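Local coordinates for flagellar hook associated protein type 3 FlgL (Legionella pneumophila subsp. pneumophila, PDB 5YTI) that probably serves as a structural protein of the bacterial flagellum, acting at the junction between hook and filament, at residues A[161-166]-A[173-178]; A[211-216]-A[270-275]; A[297-302]-A[325-330]. All coordinates share one frame; numbering follows the deposited sequence.

The three contacts follow one another along the chain, each closing before the next opens, and they show a hairpin laid on helices, a strand pair and a helix pair within one elongated flagellin-family chain. Interaction 1 builds a small hairpin that lies against helices 49-96 and 316-374. Interaction 2 pairs two strands of a separate three-stranded sheet, about 38 Å away centre to centre and on the opposite side of the chain's centre. Interaction 3 packs helix 296-307 on helix 316-374, with nearest atoms about 10 Å from interaction 1 and about 6 Å from interaction 2. Helix 316-374 thus takes part in interaction 3 and lines interaction 1, and all three contacts also reach the second subunit.

Interaction 1: A[161-166]-A[173-178]; sequences TQRFQA and VAVNDT
The guanidinium of Arg-163 has OD1 of Asn-176 over one face, while CG2 of Val-175 approaches it obliquely, 3.6 Å from Arg-163 NH1. The Phe-164 ring meets Ala-174 obliquely too, its CE1 lying 3.8 Å from Ala-174 CB, and CB of Gln-162 sits above one face of this ring, displaced toward the rim. NE2 of Gln-162 donates to Asn-176 O at 2.9 Å, in the plane of the Asn-176 carbonyl and slightly tilted from that of the Gln-162 amide.

Asn-176 holds segment 161-166 a second time. Its chi1 of 66° sets CG between its own backbone N and carbonyl carbon, and OD1 offers a lone pair to Arg-163 N at 3.0 Å. A side-chain oxygen therefore continues the pairing past the end of strand 171-174. Next to it Val-175 N bonds to Arg-163 O, and Gln-165 and Val-173 form an antiparallel hydrogen-bonded pair through reciprocal backbone bonds. Phe-164 and Ala-174 form the non-hydrogen-bonded pair between, and the CG of Gln-165 packs 3.9 Å from Val-175 CG1.

The whole is a beta hairpin of strands 164-168 and 171-174, with its pairing extended beyond the strands. Val-175 touches Ala-69 of helix 49-96, Val-173 packs on Leu-352 of helix 316-374, and Arg-348 of that helix forms a salt bridge with Asp-177.

Interaction 2: A[211-216]-A[270-275]; sequences GSVTNE and NGMEMV
Gly-271 O is the acceptor for two successive amides across the contact, Thr-214 N at 3.0 Å and Asn-215 N at 3.3 Å, both reaching it from the same face of its carbonyl plane. The second bond is nearly straight at the hydrogen (178°), and together the two tie the residues just after strand 207-213 to the residue just before strand 272-277. Beyond them Ser-212 and Glu-273 form an antiparallel hydrogen-bonded pair, with Glu-273 N donating to Ser-212 O at 3.0 Å and Ser-212 N returning a bond to Glu-273 O.

The close part of the contact is therefore mostly backbone. Gly-211, which has a positive phi (58°), brings its CA to 4.2 Å from the CA of Met-274, and Val-213 and Met-272 make the neighbouring non-hydrogen-bonded pair. Their side chains meet more loosely, CG2 of Val-213 lying 4.4 Å from CG of Met-272, a selenomethionine whose extended chain leads away from the partner strand.

Thr-214 and Glu-273 mark the solvent side. Both are exposed, and their side chains cross at about a right angle. A Thr-214 chi1 of 67° puts OG1 between the backbone N and the carbonyl carbon and leaves CG2 anti to that carbon, where the methyl rests 3.7 Å from Glu-273 CD.

Ser-212 OG hydrogen-bonds to Ser-212 OG of the second subunit. Within the chain, strand 272-277 is the middle of the three-stranded sheet, flanked by strands 207-213 and 266-269, while Val-213 and Met-272 pack on Phe-193 of strand 193-197.

Interaction 3: A[297-302]-A[325-330]; sequences FSTVQR and NQLLAQ
Gln-330 NE2 donates a hydrogen bond to Thr-299 OG1 at 2.6 Å, with the hydroxyl oxygen lying in the plane of the Gln-330 amide. The bond is bent (137° at the hydrogen) and joins an antiparallel pair of helices consecutive in the chain, 296-307 and 316-374. The segment axes approach to 10.2 Å, with a signed crossing angle of -148°.

In Thr-299, a chi1 of -76° sets OG1 anti to the carbonyl carbon; the Gln-330 chain runs extended beyond CG to meet it. The other polar atom of the amide, Gln-330 OE1, accepts a hydrogen bond from Gly-189 N, so both ends of this buried amide have partners; Arg-302 NH1 lies 2.7 Å from Gln-330 OE1. The guanidinium plane of Arg-302 is turned steeply against that of the amide, and the two side chains cross at about a right angle.

Two salt bridges engage the guanidinium of Arg-302, NH2 with Glu-323 and NH1 with Glu-294. Helix 104-125 covers another side of helix 296-307, where Phe-297 touches Leu-122 and Val-300 touches Leu-118.

Leu-327 brings both its methyls against helix 296-307. One branch, CD1, lies 3.7 Å from Arg-302 O. The other, CD2, sits 3.6 Å from Arg-302 CB and also lies over one face of the Arg-302 guanidinium, offset toward its rim and 4.0 Å above the plane.

Interaction 1: A[161-166]-A[173-178]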
loop_
_atom_site.group_PDB
_atom_site.type_symbol
_atom_site.label_atom_id
_atom_site.label_comp_id
_atom_site.label_asym_id
_atom_site.label_seq_id
_atom_site.Cartn_x
_atom_site.Cartn_y
_atom_site.Cartn_z
ATOM N N THR A 161 -10.793 -6.967 11.565
ATOM C CA THR A 161 -10.649 -8.085 12.505
ATOM C C THR A 161 -10.933 -9.471 11.940
ATOM O O THR A 161 -12.049 -9.794 11.540
ATOM C CB THR A 161 -11.498 -7.854 13.771
ATOM O OG1 THR A 161 -10.964 -6.733 14.467
ATOM C CG2 THR A 161 -11.482 -9.057 14.721
ATOM N N GLN A 162 -9.904 -10.310 11.970
ATOM C CA GLN A 162 -9.973 -11.683 11.445
ATOM C C GLN A 162 -10.391 -12.697 12.520
ATOM O O GLN A 162 -9.894 -12.687 13.644
ATOM C CB GLN A 162 -8.611 -12.103 10.842
ATOM C CG GLN A 162 -8.201 -11.339 9.587
ATOM C CD GLN A 162 -6.872 -11.796 8.964
ATOM O OE1 GLN A 162 -5.792 -11.614 9.558
ATOM N NE2 GLN A 162 -6.944 -12.366 7.747
ATOM N N ARG A 163 -11.299 -13.582 12.149
ATOM C CA ARG A 163 -11.617 -14.730 12.983
ATOM C C ARG A 163 -10.592 -15.821 12.754
ATOM O O ARG A 163 -10.478 -16.353 11.646
ATOM C CB ARG A 163 -13.014 -15.267 12.676
ATOM C CG ARG A 163 -14.113 -14.624 13.516
ATOM C CD ARG A 163 -15.446 -15.374 13.397
ATOM N NE ARG A 163 -15.666 -15.933 12.053
ATOM C CZ ARG A 163 -15.776 -15.224 10.918
ATOM N NH1 ARG A 163 -15.978 -15.856 9.758
ATOM N NH2 ARG A 163 -15.679 -13.895 10.922
ATOM N N PHE A 164 -9.827 -16.105 13.805
ATOM C CA PHE A 164 -8.897 -17.224 13.837
ATOM C C PHE A 164 -9.628 -18.451 14.424
ATOM O O PHE A 164 -10.480 -18.321 15.281
ATOM C CB PHE A 164 -7.665 -16.863 14.665
ATOM C CG PHE A 164 -6.795 -15.790 14.046
ATOM C CD1 PHE A 164 -5.945 -16.084 12.987
ATOM C CD2 PHE A 164 -6.788 -14.496 14.557
ATOM C CE1 PHE A 164 -5.134 -15.114 12.428
ATOM C CE2 PHE A 164 -5.980 -13.523 14.007
ATOM C CZ PHE A 164 -5.154 -13.835 12.936
ATOM N N GLN A 165 -9.324 -19.644 13.938
ATOM C CA GLN A 165 -10.050 -20.827 14.357
ATOM C C GLN A 165 -9.130 -21.990 14.644
ATOM O O GLN A 165 -8.254 -22.318 13.822
ATOM C CB GLN A 165 -11.021 -21.233 13.284
ATOM C CG GLN A 165 -12.197 -20.306 13.224
ATOM C CD GLN A 165 -13.479 -21.072 13.191
ATOM O OE1 GLN A 165 -14.170 -21.131 14.202
ATOM N NE2 GLN A 165 -13.789 -21.712 12.043
ATOM N N ALA A 166 -9.336 -22.601 15.818
ATOM C CA ALA A 166 -8.610 -23.797 16.217
ATOM C C ALA A 166 -8.997 -24.925 15.258
ATOM O O ALA A 166 -10.185 -25.244 15.128
ATOM C CB ALA A 166 -8.951 -24.169 17.655
ATOM N N VAL A 173 -6.015 -20.698 12.398
ATOM C CA VAL A 173 -6.000 -20.297 10.972
ATOM C C VAL A 173 -7.069 -19.218 10.696
ATOM O O VAL A 173 -8.193 -19.309 11.178
ATOM C CB VAL A 173 -6.322 -21.497 10.064
ATOM C CG1 VAL A 173 -6.557 -21.057 8.624
ATOM C CG2 VAL A 173 -5.211 -22.516 10.153
ATOM N N ALA A 174 -6.743 -18.199 9.906
ATOM C CA ALA A 174 -7.717 -17.123 9.655
ATOM C C ALA A 174 -8.716 -17.543 8.582
ATOM O O ALA A 174 -8.304 -18.021 7.537
ATOM C CB ALA A 174 -7.002 -15.843 9.244
ATOM N N VAL A 175 -10.012 -17.355 8.825
ATOM C CA VAL A 175 -11.004 -17.861 7.893
ATOM C C VAL A 175 -11.648 -16.773 7.075
ATOM O O VAL A 175 -12.656 -17.018 6.411
ATOM C CB VAL A 175 -12.118 -18.642 8.596
ATOM C CG1 VAL A 175 -11.526 -19.746 9.440
ATOM C CG2 VAL A 175 -12.971 -17.717 9.445
ATOM N N ASN A 176 -11.087 -15.573 7.120
ATOM C CA ASN A 176 -11.592 -14.466 6.315
ATOM C C ASN A 176 -10.510 -13.458 6.082
ATOM O O ASN A 176 -9.442 -13.508 6.697
ATOM C CB ASN A 176 -12.786 -13.777 6.997
ATOM C CG ASN A 176 -12.414 -13.073 8.286
ATOM O OD1 ASN A 176 -11.852 -13.656 9.200
ATOM N ND2 ASN A 176 -12.758 -11.814 8.371
ATOM N N ASP A 177 -10.795 -12.543 5.168
ATOM C CA ASP A 177 -10.000 -11.332 5.015
ATOM C C ASP A 177 -10.940 -10.132 5.130
ATOM O O ASP A 177 -12.164 -10.304 5.173
ATOM C CB ASP A 177 -9.271 -11.322 3.684
ATOM C CG ASP A 177 -8.267 -12.450 3.550
ATOM O OD1 ASP A 177 -8.671 -13.559 3.135
ATOM O OD2 ASP A 177 -7.059 -12.219 3.808
ATOM N N THR A 178 -10.382 -8.924 5.202
ATOM C CA THR A 178 -11.217 -7.745 5.398
ATOM C C THR A 178 -11.008 -6.686 4.334
ATOM O O THR A 178 -9.915 -6.521 3.802
ATOM C CB THR A 178 -11.063 -7.150 6.822
ATOM O OG1 THR A 178 -9.758 -6.583 7.005
ATOM C CG2 THR A 178 -11.306 -8.233 7.848
#

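Interaction 2: A[211-216]-A[270-275]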
loop_
_atom_site.group_PDB
_atom_site.type_symbol
_atom_site.label_atom_id
_atom_site.label_comp_id
_atom_site.label_asym_id
_atom_site.label_seq_id
_atom_site.Cartn_x
_atom_site.Cartn_y
_atom_site.Cartn_z
ATOM N N GLY A 211 7.268 6.139 -13.935
ATOM C CA GLY A 211 8.613 6.147 -13.364
ATOM C C GLY A 211 8.762 5.189 -12.194
ATOM O O GLY A 211 7.838 4.442 -11.878
ATOM N N SER A 212 9.925 5.185 -11.545
ATOM C CA SER A 212 10.139 4.327 -10.373
ATOM C C SER A 212 11.276 4.830 -9.463
ATOM O O SER A 212 12.088 5.642 -9.864
ATOM C CB SER A 212 10.548 2.934 -10.842
ATOM O OG SER A 212 11.976 2.900 -10.996
ATOM N N VAL A 213 11.335 4.291 -8.248
ATOM C CA VAL A 213 12.481 4.453 -7.376
ATOM C C VAL A 213 13.583 3.482 -7.809
ATOM O O VAL A 213 13.379 2.247 -7.771
ATOM C CB VAL A 213 12.119 4.118 -5.923
ATOM C CG1 VAL A 213 13.370 4.135 -5.039
ATOM C CG2 VAL A 213 11.046 5.069 -5.420
ATOM N N THR A 214 14.732 4.041 -8.207
ATOM C CA THR A 214 15.869 3.270 -8.690
ATOM C C THR A 214 16.971 3.222 -7.657
ATOM O O THR A 214 17.802 2.323 -7.697
ATOM C CB THR A 214 16.516 3.864 -9.963
ATOM O OG1 THR A 214 17.109 5.118 -9.640
ATOM C CG2 THR A 214 15.517 4.061 -11.082
ATOM N N ASN A 215 17.021 4.188 -6.746
ATOM C CA ASN A 215 17.999 4.118 -5.685
ATOM C C ASN A 215 17.380 4.385 -4.293
ATOM O O ASN A 215 17.261 5.509 -3.837
ATOM C CB ASN A 215 19.163 5.034 -6.030
ATOM C CG ASN A 215 20.310 4.913 -5.056
ATOM O OD1 ASN A 215 20.094 4.771 -3.841
ATOM N ND2 ASN A 215 21.537 5.000 -5.565
ATOM N N GLU A 216 17.019 3.304 -3.618
ATOM C CA GLU A 216 16.335 3.363 -2.333
ATOM C C GLU A 216 17.055 4.201 -1.276
ATOM O O GLU A 216 16.399 4.862 -0.443
ATOM C CB GLU A 216 16.128 1.962 -1.786
ATOM C CG GLU A 216 15.133 1.913 -0.669
ATOM C CD GLU A 216 13.766 2.385 -1.114
ATOM O OE1 GLU A 216 13.249 3.303 -0.466
ATOM O OE2 GLU A 216 13.208 1.858 -2.109
ATOM N N ASN A 270 16.558 12.687 -6.202
ATOM C CA ASN A 270 16.389 12.013 -4.914
ATOM C C ASN A 270 15.863 10.587 -5.057
ATOM O O ASN A 270 14.738 10.277 -4.679
ATOM C CB ASN A 270 15.462 12.830 -4.023
ATOM C CG ASN A 270 16.074 14.107 -3.555
ATOM O OD1 ASN A 270 17.286 14.310 -3.642
ATOM N ND2 ASN A 270 15.236 14.970 -3.003
ATOM N N GLY A 271 16.678 9.742 -5.650
ATOM C CA GLY A 271 16.337 8.338 -5.806
ATOM C C GLY A 271 15.283 7.936 -6.815
ATOM O O GLY A 271 14.985 6.761 -6.907
HETATM N N MSE A 272 14.710 8.871 -7.568
HETATM C CA MSE A 272 13.586 8.543 -8.474
HETATM C C MSE A 272 13.956 8.861 -9.897
HETATM O O MSE A 272 14.739 9.776 -10.125
HETATM C CB MSE A 272 12.310 9.327 -8.125
HETATM C CG MSE A 272 11.845 9.208 -6.675
HETATM SE SE MSE A 272 10.721 10.754 -6.171
HETATM C CE MSE A 272 10.127 10.056 -4.456
ATOM N N GLU A 273 13.404 8.110 -10.861
ATOM C CA GLU A 273 13.565 8.407 -12.299
ATOM C C GLU A 273 12.191 8.441 -12.985
ATOM O O GLU A 273 11.275 7.738 -12.567
ATOM C CB GLU A 273 14.502 7.378 -12.983
ATOM C CG GLU A 273 16.000 7.596 -12.685
ATOM C CD GLU A 273 16.949 6.618 -13.383
ATOM O OE1 GLU A 273 16.531 5.931 -14.362
ATOM O OE2 GLU A 273 18.138 6.561 -12.953
HETATM N N MSE A 274 12.048 9.277 -14.014
HETATM C CA MSE A 274 10.824 9.364 -14.827
HETATM C C MSE A 274 11.153 9.924 -16.188
HETATM O O MSE A 274 12.255 10.418 -16.407
HETATM C CB MSE A 274 9.716 10.169 -14.141
HETATM C CG MSE A 274 9.887 11.692 -13.960
HETATM SE SE MSE A 274 9.318 12.235 -12.124
HETATM C CE MSE A 274 10.988 11.687 -11.244
ATOM N N VAL A 275 10.227 9.826 -17.141
ATOM C CA VAL A 275 10.540 10.221 -18.516
ATOM C C VAL A 275 9.433 11.073 -19.092
ATOM O O VAL A 275 8.271 10.660 -19.071
ATOM C CB VAL A 275 10.764 8.978 -19.401
ATOM C CG1 VAL A 275 10.720 9.324 -20.888
ATOM C CG2 VAL A 275 12.092 8.323 -19.045
#

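Interaction 3: A[297-302]-A[325-330]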
loop_
_atom_site.group_PDB
_atom_site.type_symbol
_atom_site.label_atom_id
_atom_site.label_comp_id
_atom_site.label_asym_id
_atom_site.label_seq_id
_atom_site.Cartn_x
_atom_site.Cartn_y
_atom_site.Cartn_z
ATOM N N PHE A 297 -11.760 1.156 -6.106
ATOM C CA PHE A 297 -12.952 1.826 -6.554
ATOM C C PHE A 297 -12.674 3.209 -7.115
ATOM O O PHE A 297 -13.032 3.471 -8.257
ATOM C CB PHE A 297 -13.955 1.865 -5.437
ATOM C CG PHE A 297 -14.151 0.530 -4.795
ATOM C CD1 PHE A 297 -14.596 -0.536 -5.545
ATOM C CD2 PHE A 297 -13.862 0.336 -3.448
ATOM C CE1 PHE A 297 -14.778 -1.767 -4.963
ATOM C CE2 PHE A 297 -14.047 -0.894 -2.860
ATOM C CZ PHE A 297 -14.502 -1.951 -3.618
ATOM N N SER A 298 -12.030 4.094 -6.366
ATOM C CA SER A 298 -11.722 5.393 -6.953
ATOM C C SER A 298 -10.770 5.252 -8.167
ATOM O O SER A 298 -10.912 6.009 -9.108
ATOM C CB SER A 298 -11.260 6.442 -5.919
ATOM O OG SER A 298 -9.933 6.230 -5.543
ATOM N N THR A 299 -9.867 4.267 -8.194
ATOM C CA THR A 299 -9.040 4.020 -9.397
ATOM C C THR A 299 -9.927 3.852 -10.648
ATOM O O THR A 299 -9.672 4.427 -11.717
ATOM C CB THR A 299 -8.108 2.781 -9.278
ATOM O OG1 THR A 299 -6.985 3.065 -8.447
ATOM C CG2 THR A 299 -7.565 2.394 -10.635
ATOM N N VAL A 300 -10.972 3.061 -10.515
ATOM C CA VAL A 300 -11.891 2.861 -11.626
ATOM C C VAL A 300 -12.769 4.093 -11.912
ATOM O O VAL A 300 -13.053 4.375 -13.084
ATOM C CB VAL A 300 -12.792 1.640 -11.415
ATOM C CG1 VAL A 300 -13.687 1.471 -12.627
ATOM C CG2 VAL A 300 -11.965 0.377 -11.191
ATOM N N GLN A 301 -13.182 4.795 -10.852
ATOM C CA GLN A 301 -13.913 6.062 -10.978
ATOM C C GLN A 301 -13.109 7.020 -11.806
ATOM O O GLN A 301 -13.658 7.770 -12.609
ATOM C CB GLN A 301 -14.176 6.706 -9.616
ATOM C CG GLN A 301 -15.053 5.863 -8.698
ATOM C CD GLN A 301 -15.653 6.658 -7.568
ATOM O OE1 GLN A 301 -16.851 6.932 -7.594
ATOM N NE2 GLN A 301 -14.838 7.026 -6.569
ATOM N N ARG A 302 -11.798 6.969 -11.590
ATOM C CA ARG A 302 -10.832 7.798 -12.280
ATOM C C ARG A 302 -10.609 7.386 -13.731
ATOM O O ARG A 302 -10.346 8.245 -14.579
ATOM C CB ARG A 302 -9.497 7.740 -11.557
ATOM C CG ARG A 302 -9.387 8.608 -10.308
ATOM C CD ARG A 302 -8.019 9.269 -10.265
ATOM N NE ARG A 302 -7.034 8.573 -9.446
ATOM C CZ ARG A 302 -5.711 8.675 -9.599
ATOM N NH1 ARG A 302 -4.936 7.998 -8.776
ATOM N NH2 ARG A 302 -5.149 9.412 -10.565
ATOM N N ASN A 325 -0.946 6.625 -17.754
ATOM C CA ASN A 325 0.207 5.904 -17.203
ATOM C C ASN A 325 0.061 5.595 -15.728
ATOM O O ASN A 325 0.518 4.531 -15.245
ATOM C CB ASN A 325 1.470 6.731 -17.333
ATOM C CG ASN A 325 2.062 6.648 -18.695
ATOM O OD1 ASN A 325 1.384 6.976 -19.654
ATOM N ND2 ASN A 325 3.327 6.180 -18.800
ATOM N N GLN A 326 -0.534 6.542 -15.007
ATOM C CA GLN A 326 -0.723 6.366 -13.566
ATOM C C GLN A 326 -1.763 5.299 -13.334
ATOM O O GLN A 326 -1.565 4.392 -12.540
ATOM C CB GLN A 326 -1.119 7.685 -12.865
ATOM C CG GLN A 326 -0.006 8.724 -12.874
ATOM C CD GLN A 326 0.888 8.621 -11.674
ATOM O OE1 GLN A 326 0.397 8.701 -10.556
ATOM N NE2 GLN A 326 2.206 8.474 -11.884
ATOM N N LEU A 327 -2.872 5.404 -14.054
ATOM C CA LEU A 327 -3.990 4.510 -13.846
ATOM C C LEU A 327 -3.623 3.093 -14.258
ATOM O O LEU A 327 -4.184 2.145 -13.754
ATOM C CB LEU A 327 -5.234 5.004 -14.579
ATOM C CG LEU A 327 -5.917 6.237 -13.981
ATOM C CD1 LEU A 327 -7.014 6.717 -14.915
ATOM C CD2 LEU A 327 -6.515 5.923 -12.614
ATOM N N LEU A 328 -2.661 2.935 -15.148
ATOM C CA LEU A 328 -2.245 1.609 -15.478
ATOM C C LEU A 328 -1.507 1.055 -14.286
ATOM O O LEU A 328 -1.695 -0.078 -13.904
ATOM C CB LEU A 328 -1.327 1.652 -16.661
ATOM C CG LEU A 328 -0.859 0.300 -17.137
ATOM C CD1 LEU A 328 -2.057 -0.527 -17.600
ATOM C CD2 LEU A 328 0.131 0.541 -18.265
ATOM N N ALA A 329 -0.668 1.862 -13.668
ATOM C CA ALA A 329 0.098 1.353 -12.530
ATOM C C ALA A 329 -0.820 0.941 -11.399
ATOM O O ALA A 329 -0.534 -0.002 -10.675
ATOM C CB ALA A 329 1.103 2.384 -12.037
ATOM N N GLN A 330 -1.934 1.643 -11.254
ATOM C CA GLN A 330 -2.815 1.384 -10.125
ATOM C C GLN A 330 -3.650 0.134 -10.283
ATOM O O GLN A 330 -3.799 -0.643 -9.333
ATOM C CB GLN A 330 -3.692 2.600 -9.861
ATOM C CG GLN A 330 -2.860 3.726 -9.276
ATOM C CD GLN A 330 -3.676 4.927 -8.880
ATOM O OE1 GLN A 330 -3.109 6.012 -8.739
ATOM N NE2 GLN A 330 -5.005 4.753 -8.675
#